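Local coordinates for alpha-galactosidase 1 (Saccharomyces cerevisiae, PDB 3LRK), which hydrolyses terminal, non-reducing alpha-D-galactose residues from alpha-galactosides such as galactose oligosaccharides, galactomannans and galactolipids, at residues Asp273-Met285 with Thr455-Leu467. The protein carries 1 engineered substitution. Residues are numbered along the deposited sequence; the frame is centred on the assembly and turned at random.
Sequences DDEEKAHFSMWAM and TTVPAHGIAFYRL
The F464 ring takes S281 against one face, with S281 CB 3.7 Å from the ring centroid and 11° off its normal, a CH-pi contact; M285 meets the same ring at its edge, its CG near the ring plane and its SD 3.7 Å from F464 CE1 in a Met-aromatic contact. The first torsion of F464, with CG anti to the backbone N (chi1 -159°), carries the ring from the strand toward the helix. The S281 hydroxyl donates to K277 O (2.7 Å from S281 OG), which also accepts S281 N from the opposite face of its plane, and W397 NE1 is a further partner of S281 OG. At the other end of the contact E275 meets the edge of the H460 ring. H460 ND1 donates to the anti lone pair of E275 OE2 (2.7 Å from H460 ND1, 171° at the hydrogen), and ring and carboxylate are nearly coplanar. The second carboxylate oxygen, OE1, bonds to T272 N, which helps fix the rotation of the group. Between these ends I462 packs against the helix: its CG2 rests 3.7 Å from A278 CA, while CG1, anti to the backbone N, carries CD1 to S281 CB and M282 SD. The D274 side chain crosses P458 at about a right angle, its OD2 3.5 Å from P458 CB, and two waters extend its reach, one linking OD2 to A459 O, the other OD1 to I462 N. The type II turn from P458 to G461 meets the N-terminal turn of the helix through D274 and E275. L360 and A358 of the neighbouring strand 355-361 extend the apolar surface against A278, M282 and M285. This contact is part of the interdomain interface of a GH27 glycosidase, where a helix of the TIM barrel packs on the antiparallel sheet of the C-terminal domain.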
ATOM      1  N   ASP A 273     -16.849  -0.767  34.713  1.00 27.42           N
ATOM      2  CA  ASP A 273     -17.361   0.600  34.798  1.00 27.24           C
ATOM      3  C   ASP A 273     -16.330   1.605  34.269  1.00 26.97           C
ATOM      4  O   ASP A 273     -16.682   2.560  33.581  1.00 26.64           O
ATOM      5  CB  ASP A 273     -17.768   0.959  36.231  1.00 27.22           C
ATOM      6  CG  ASP A 273     -18.573   2.254  36.305  1.00 28.13           C
ATOM      7  OD1 ASP A 273     -19.558   2.405  35.544  1.00 28.23           O
ATOM      8  OD2 ASP A 273     -18.218   3.129  37.125  1.00 28.41           O
ATOM      9  N   ASP A 274     -15.061   1.389  34.596  1.00 26.87           N
ATOM     10  CA  ASP A 274     -13.994   2.238  34.059  1.00 26.65           C
ATOM     11  C   ASP A 274     -13.911   2.177  32.535  1.00 25.92           C
ATOM     12  O   ASP A 274     -13.758   3.210  31.889  1.00 25.59           O
ATOM     13  CB  ASP A 274     -12.649   1.880  34.680  1.00 26.82           C
ATOM     14  CG  ASP A 274     -12.540   2.341  36.112  1.00 28.21           C
ATOM     15  OD1 ASP A 274     -12.762   3.547  36.364  1.00 28.61           O
ATOM     16  OD2 ASP A 274     -12.235   1.493  36.975  1.00 30.02           O
ATOM     17  N   GLU A 275     -14.012   0.966  31.983  1.00 25.12           N
ATOM     18  CA  GLU A 275     -13.979   0.750  30.539  1.00 24.96           C
ATOM     19  C   GLU A 275     -15.129   1.466  29.831  1.00 24.83           C
ATOM     20  O   GLU A 275     -14.923   2.069  28.780  1.00 25.02           O
ATOM     21  CB  GLU A 275     -13.982  -0.751  30.200  1.00 24.98           C
ATOM     22  CG  GLU A 275     -12.641  -1.441  30.458  1.00 24.38           C
ATOM     23  CD  GLU A 275     -12.659  -2.952  30.226  1.00 24.57           C
ATOM     24  OE1 GLU A 275     -13.732  -3.587  30.307  1.00 24.98           O
ATOM     25  OE2 GLU A 275     -11.577  -3.518  29.979  1.00 25.12           O
ATOM     26  N   GLU A 276     -16.328   1.400  30.413  1.00 24.33           N
ATOM     27  CA  GLU A 276     -17.494   2.077  29.860  1.00 24.14           C
ATOM     28  C   GLU A 276     -17.372   3.605  29.937  1.00 24.03           C
ATOM     29  O   GLU A 276     -17.790   4.298  29.015  1.00 23.77           O
ATOM     30  CB  GLU A 276     -18.789   1.584  30.516  1.00 24.03           C
ATOM     31  CG  GLU A 276     -19.177   0.161  30.093  1.00 24.64           C
ATOM     32  CD  GLU A 276     -20.553  -0.279  30.582  1.00 25.36           C
ATOM     33  OE1 GLU A 276     -21.268   0.520  31.222  1.00 23.96           O
ATOM     34  OE2 GLU A 276     -20.919  -1.438  30.306  1.00 24.74           O
ATOM     35  N   LYS A 277     -16.774   4.122  31.015  1.00 24.29           N
ATOM     36  CA  LYS A 277     -16.560   5.576  31.164  1.00 24.62           C
ATOM     37  C   LYS A 277     -15.549   6.105  30.144  1.00 24.48           C
ATOM     38  O   LYS A 277     -15.754   7.167  29.547  1.00 24.84           O
ATOM     39  CB  LYS A 277     -16.067   5.930  32.574  1.00 25.16           C
ATOM     40  CG  LYS A 277     -17.106   5.771  33.690  1.00 26.94           C
ATOM     41  CD  LYS A 277     -16.782   6.669  34.886  1.00 29.74           C
ATOM     42  CE  LYS A 277     -15.536   6.213  35.627  1.00 31.53           C
ATOM     43  NZ  LYS A 277     -15.252   7.081  36.799  1.00 32.53           N
ATOM     44  N   ALA A 278     -14.452   5.365  29.980  1.00 24.13           N
ATOM     45  CA  ALA A 278     -13.414   5.676  28.992  1.00 24.01           C
ATOM     46  C   ALA A 278     -14.002   5.695  27.582  1.00 23.78           C
ATOM     47  O   ALA A 278     -13.772   6.630  26.820  1.00 23.78           O
ATOM     48  CB  ALA A 278     -12.283   4.663  29.083  1.00 23.73           C
ATOM     49  N   HIS A 279     -14.787   4.663  27.271  1.00 23.67           N
ATOM     50  CA  HIS A 279     -15.416   4.474  25.964  1.00 23.24           C
ATOM     51  C   HIS A 279     -16.418   5.601  25.644  1.00 23.16           C
ATOM     52  O   HIS A 279     -16.330   6.233  24.584  1.00 23.30           O
ATOM     53  CB  HIS A 279     -16.039   3.067  25.937  1.00 22.89           C
ATOM     54  CG  HIS A 279     -16.895   2.766  24.744  1.00 22.65           C
ATOM     55  ND1 HIS A 279     -16.567   3.140  23.457  1.00 21.09           N
ATOM     56  CD2 HIS A 279     -18.048   2.055  24.646  1.00 22.33           C
ATOM     57  CE1 HIS A 279     -17.502   2.714  22.626  1.00 22.48           C
ATOM     58  NE2 HIS A 279     -18.408   2.045  23.320  1.00 22.40           N
ATOM     59  N   PHE A 280     -17.335   5.880  26.573  1.00 22.11           N
ATOM     60  CA  PHE A 280     -18.324   6.944  26.391  1.00 21.74           C
ATOM     61  C   PHE A 280     -17.666   8.327  26.289  1.00 21.12           C
ATOM     62  O   PHE A 280     -18.012   9.116  25.406  1.00 20.65           O
ATOM     63  CB  PHE A 280     -19.375   6.900  27.513  1.00 21.30           C
ATOM     64  CG  PHE A 280     -20.533   7.840  27.316  1.00 21.71           C
ATOM     65  CD1 PHE A 280     -21.543   7.561  26.380  1.00 20.44           C
ATOM     66  CD2 PHE A 280     -20.641   8.999  28.095  1.00 21.10           C
ATOM     67  CE1 PHE A 280     -22.623   8.428  26.213  1.00 19.28           C
ATOM     68  CE2 PHE A 280     -21.716   9.873  27.942  1.00 20.98           C
ATOM     69  CZ  PHE A 280     -22.711   9.602  27.002  1.00 19.72           C
ATOM     70  N   SER A 281     -16.701   8.593  27.173  1.00 21.07           N
ATOM     71  CA  SER A 281     -15.985   9.874  27.207  1.00 21.43           C
ATOM     72  C   SER A 281     -15.173  10.125  25.939  1.00 21.24           C
ATOM     73  O   SER A 281     -15.148  11.250  25.435  1.00 20.97           O
ATOM     74  CB  SER A 281     -15.051   9.955  28.416  1.00 21.20           C
ATOM     75  OG  SER A 281     -15.769   9.831  29.634  1.00 23.31           O
ATOM     76  N   MET A 282     -14.505   9.087  25.434  1.00 21.28           N
ATOM     77  CA  MET A 282     -13.674   9.255  24.232  1.00 21.16           C
ATOM     78  C   MET A 282     -14.507   9.429  22.948  1.00 21.16           C
ATOM     79  O   MET A 282     -14.187  10.284  22.120  1.00 21.13           O
ATOM     80  CB  MET A 282     -12.611   8.155  24.111  1.00 21.50           C
ATOM     81  CG  MET A 282     -11.476   8.258  25.168  1.00 21.89           C
ATOM     82  SD  MET A 282     -10.779   9.917  25.385  1.00 24.16           S
ATOM     83  CE  MET A 282     -10.145  10.177  23.723  1.00 24.45           C
ATOM     84  N   TRP A 283     -15.584   8.655  22.812  1.00 20.75           N
ATOM     85  CA  TRP A 283     -16.567   8.847  21.724  1.00 20.62           C
ATOM     86  C   TRP A 283     -17.167  10.262  21.770  1.00 20.79           C
ATOM     87  O   TRP A 283     -17.302  10.922  20.733  1.00 20.80           O
ATOM     88  CB  TRP A 283     -17.682   7.790  21.784  1.00 20.16           C
ATOM     89  CG  TRP A 283     -17.475   6.490  20.976  1.00 20.08           C
ATOM     90  CD1 TRP A 283     -18.377   5.922  20.112  1.00 20.46           C
ATOM     91  CD2 TRP A 283     -16.323   5.622  20.974  1.00 20.82           C
ATOM     92  NE1 TRP A 283     -17.863   4.752  19.578  1.00 20.36           N
ATOM     93  CE2 TRP A 283     -16.605   4.548  20.090  1.00 19.78           C
ATOM     94  CE3 TRP A 283     -15.079   5.643  21.633  1.00 20.51           C
ATOM     95  CZ2 TRP A 283     -15.690   3.510  19.849  1.00 19.68           C
ATOM     96  CZ3 TRP A 283     -14.165   4.607  21.386  1.00 21.03           C
ATOM     97  CH2 TRP A 283     -14.477   3.560  20.495  1.00 19.46           C
ATOM     98  N   ALA A 284     -17.519  10.743  22.964  1.00 21.00           N
ATOM     99  CA  ALA A 284     -17.993  12.128  23.081  1.00 21.16           C
ATOM    100  C   ALA A 284     -16.931  13.127  22.592  1.00 20.89           C
ATOM    101  O   ALA A 284     -17.218  14.030  21.787  1.00 20.88           O
ATOM    102  CB  ALA A 284     -18.417  12.444  24.515  1.00 21.13           C
ATOM    103  N   MET A 285     -15.713  12.941  23.086  1.00 20.83           N
ATOM    104  CA  MET A 285     -14.619  13.890  22.894  1.00 21.40           C
ATOM    105  C   MET A 285     -14.147  14.031  21.444  1.00 21.27           C
ATOM    106  O   MET A 285     -13.688  15.106  21.034  1.00 21.43           O
ATOM    107  CB  MET A 285     -13.443  13.471  23.766  1.00 21.58           C
ATOM    108  CG  MET A 285     -12.506  14.604  24.122  1.00 22.23           C
ATOM    109  SD  MET A 285     -10.951  13.935  24.710  1.00 23.43           S
ATOM    110  CE  MET A 285     -10.535  12.938  23.289  1.00 30.51           C
ATOM    111  N   THR A 455      -2.899  13.129  38.718  1.00 39.55           N
ATOM    112  CA  THR A 455      -4.057  12.331  39.130  1.00 38.57           C
ATOM    113  C   THR A 455      -3.700  10.862  39.073  1.00 37.59           C
ATOM    114  O   THR A 455      -2.745  10.479  38.410  1.00 37.78           O
ATOM    115  CB  THR A 455      -5.284  12.512  38.202  1.00 38.96           C
ATOM    116  OG1 THR A 455      -5.226  13.777  37.532  1.00 40.81           O
ATOM    117  CG2 THR A 455      -6.588  12.386  38.998  1.00 37.61           C
ATOM    118  N   THR A 456      -4.489  10.047  39.759  1.00 36.45           N
ATOM    119  CA  THR A 456      -4.399   8.601  39.658  1.00 35.39           C
ATOM    120  C   THR A 456      -5.559   8.132  38.789  1.00 34.24           C
ATOM    121  O   THR A 456      -6.710   8.506  39.031  1.00 34.34           O
ATOM    122  CB  THR A 456      -4.462   7.941  41.053  1.00 35.53           C
ATOM    123  OG1 THR A 456      -3.329   8.356  41.823  1.00 36.20           O
ATOM    124  CG2 THR A 456      -4.469   6.411  40.946  1.00 35.78           C
ATOM    125  N   VAL A 457      -5.238   7.337  37.766  1.00 32.83           N
ATOM    126  CA  VAL A 457      -6.230   6.865  36.788  1.00 31.35           C
ATOM    127  C   VAL A 457      -6.325   5.339  36.846  1.00 30.59           C
ATOM    128  O   VAL A 457      -5.311   4.650  36.702  1.00 29.96           O
ATOM    129  CB  VAL A 457      -5.905   7.345  35.339  1.00 31.10           C
ATOM    130  CG1 VAL A 457      -7.043   7.002  34.390  1.00 30.75           C
ATOM    131  CG2 VAL A 457      -5.652   8.851  35.303  1.00 30.19           C
ATOM    132  N   PRO A 458      -7.543   4.808  37.069  1.00 29.90           N
ATOM    133  CA  PRO A 458      -7.741   3.363  37.151  1.00 29.56           C
ATOM    134  C   PRO A 458      -7.358   2.641  35.857  1.00 29.08           C
ATOM    135  O   PRO A 458      -7.355   3.247  34.775  1.00 28.85           O
ATOM    136  CB  PRO A 458      -9.247   3.216  37.411  1.00 29.55           C
ATOM    137  CG  PRO A 458      -9.711   4.545  37.875  1.00 30.11           C
ATOM    138  CD  PRO A 458      -8.798   5.555  37.264  1.00 29.83           C
ATOM    139  N   ALA A 459      -7.033   1.355  35.979  1.00 28.41           N
ATOM    140  CA  ALA A 459      -6.775   0.497  34.821  1.00 27.62           C
ATOM    141  C   ALA A 459      -7.928   0.563  33.820  1.00 27.20           C
ATOM    142  O   ALA A 459      -9.101   0.467  34.211  1.00 26.95           O
ATOM    143  CB  ALA A 459      -6.560  -0.931  35.271  1.00 27.62           C
ATOM    144  N   HIS A 460      -7.593   0.727  32.536  1.00 26.73           N
ATOM    145  CA  HIS A 460      -8.596   0.856  31.462  1.00 26.25           C
ATOM    146  C   HIS A 460      -9.601   1.978  31.738  1.00 26.16           C
ATOM    147  O   HIS A 460     -10.766   1.894  31.349  1.00 26.54           O
ATOM    148  CB  HIS A 460      -9.336  -0.476  31.233  1.00 25.98           C
ATOM    149  CG  HIS A 460      -8.502  -1.541  30.591  1.00 26.01           C
ATOM    150  ND1 HIS A 460      -9.050  -2.684  30.049  1.00 24.56           N
ATOM    151  CD2 HIS A 460      -7.165  -1.634  30.392  1.00 26.09           C
ATOM    152  CE1 HIS A 460      -8.087  -3.440  29.553  1.00 24.88           C
ATOM    153  NE2 HIS A 460      -6.934  -2.825  29.743  1.00 25.65           N
ATOM    154  N   GLY A 461      -9.143   3.029  32.408  1.00 26.29           N
ATOM    155  CA  GLY A 461     -10.008   4.131  32.803  1.00 25.85           C
ATOM    156  C   GLY A 461      -9.523   5.488  32.341  1.00 26.12           C
ATOM    157  O   GLY A 461      -8.559   5.596  31.564  1.00 25.94           O
ATOM    158  N   ILE A 462     -10.166   6.531  32.858  1.00 25.66           N
ATOM    159  CA  ILE A 462      -9.981   7.876  32.336  1.00 25.76           C
ATOM    160  C   ILE A 462     -10.110   8.959  33.413  1.00 26.07           C
ATOM    161  O   ILE A 462     -10.925   8.848  34.331  1.00 26.05           O
ATOM    162  CB  ILE A 462     -10.968   8.144  31.123  1.00 25.25           C
ATOM    163  CG1 ILE A 462     -10.539   9.360  30.298  1.00 25.07           C
ATOM    164  CG2 ILE A 462     -12.447   8.211  31.570  1.00 25.33           C
ATOM    165  CD1 ILE A 462     -11.379   9.594  29.026  1.00 23.35           C
ATOM    166  N   ALA A 463      -9.269   9.982  33.303  1.00 26.66           N
ATOM    167  CA  ALA A 463      -9.535  11.267  33.940  1.00 27.27           C
ATOM    168  C   ALA A 463     -10.014  12.217  32.848  1.00 27.44           C
ATOM    169  O   ALA A 463      -9.279  12.536  31.905  1.00 27.05           O
ATOM    170  CB  ALA A 463      -8.285  11.810  34.635  1.00 27.32           C
ATOM    171  N   PHE A 464     -11.252  12.671  32.976  1.00 27.68           N
ATOM    172  CA  PHE A 464     -11.887  13.466  31.925  1.00 27.82           C
ATOM    173  C   PHE A 464     -12.254  14.850  32.476  1.00 28.44           C
ATOM    174  O   PHE A 464     -13.152  14.968  33.312  1.00 28.10           O
ATOM    175  CB  PHE A 464     -13.120  12.711  31.410  1.00 27.66           C
ATOM    176  CG  PHE A 464     -13.575  13.122  30.033  1.00 26.94           C
ATOM    177  CD1 PHE A 464     -12.669  13.233  28.975  1.00 25.69           C
ATOM    178  CD2 PHE A 464     -14.923  13.361  29.787  1.00 25.82           C
ATOM    179  CE1 PHE A 464     -13.103  13.602  27.707  1.00 25.79           C
ATOM    180  CE2 PHE A 464     -15.366  13.727  28.513  1.00 25.47           C
ATOM    181  CZ  PHE A 464     -14.451  13.840  27.477  1.00 25.32           C
ATOM    182  N   TYR A 465     -11.552  15.881  32.007  1.00 28.92           N
ATOM    183  CA  TYR A 465     -11.684  17.237  32.565  1.00 30.14           C
ATOM    184  C   TYR A 465     -12.152  18.310  31.598  1.00 30.28           C
ATOM    185  O   TYR A 465     -11.853  18.267  30.400  1.00 30.28           O
ATOM    186  CB  TYR A 465     -10.350  17.733  33.128  1.00 30.84           C
ATOM    187  CG  TYR A 465      -9.685  16.848  34.146  1.00 31.92           C
ATOM    188  CD1 TYR A 465      -8.389  16.390  33.935  1.00 34.80           C
ATOM    189  CD2 TYR A 465     -10.339  16.476  35.321  1.00 33.46           C
ATOM    190  CE1 TYR A 465      -7.747  15.586  34.864  1.00 35.43           C
ATOM    191  CE2 TYR A 465      -9.706  15.658  36.259  1.00 34.76           C
ATOM    192  CZ  TYR A 465      -8.409  15.226  36.020  1.00 35.01           C
ATOM    193  OH  TYR A 465      -7.763  14.424  36.926  1.00 35.40           O
ATOM    194  N   ARG A 466     -12.847  19.303  32.150  1.00 30.59           N
ATOM    195  CA  ARG A 466     -13.081  20.560  31.462  1.00 30.74           C
ATOM    196  C   ARG A 466     -12.291  21.656  32.183  1.00 31.39           C
ATOM    197  O   ARG A 466     -12.437  21.836  33.393  1.00 31.07           O
ATOM    198  CB  ARG A 466     -14.576  20.895  31.411  1.00 30.55           C
ATOM    199  CG  ARG A 466     -14.905  22.073  30.508  1.00 29.58           C
ATOM    200  CD  ARG A 466     -16.394  22.211  30.228  1.00 29.45           C
ATOM    201  NE  ARG A 466     -16.629  23.327  29.315  1.00 28.05           N
ATOM    202  CZ  ARG A 466     -17.497  23.323  28.307  1.00 28.89           C
ATOM    203  NH1 ARG A 466     -18.239  22.252  28.061  1.00 28.63           N
ATOM    204  NH2 ARG A 466     -17.609  24.393  27.527  1.00 29.90           N
ATOM    205  N   LEU A 467     -11.431  22.354  31.442  1.00 31.99           N
ATOM    206  CA  LEU A 467     -10.666  23.482  31.983  1.00 32.96           C
ATOM    207  C   LEU A 467     -11.334  24.804  31.642  1.00 33.68           C
ATOM    208  O   LEU A 467     -11.747  25.023  30.504  1.00 33.26           O
ATOM    209  CB  LEU A 467      -9.212  23.487  31.475  1.00 32.65           C
ATOM    210  CG  LEU A 467      -8.223  22.357  31.817  1.00 33.58           C
ATOM    211  CD1 LEU A 467      -6.798  22.893  31.880  1.00 33.09           C
ATOM    212  CD2 LEU A 467      -8.542  21.629  33.105  1.00 34.08           C
TER
HETATM  213  O   HOH W   1     -10.307  -0.318  36.444  1.00 32.67           O
HETATM  214  O   HOH W   2     -12.159   5.950  34.988  1.00 33.43           O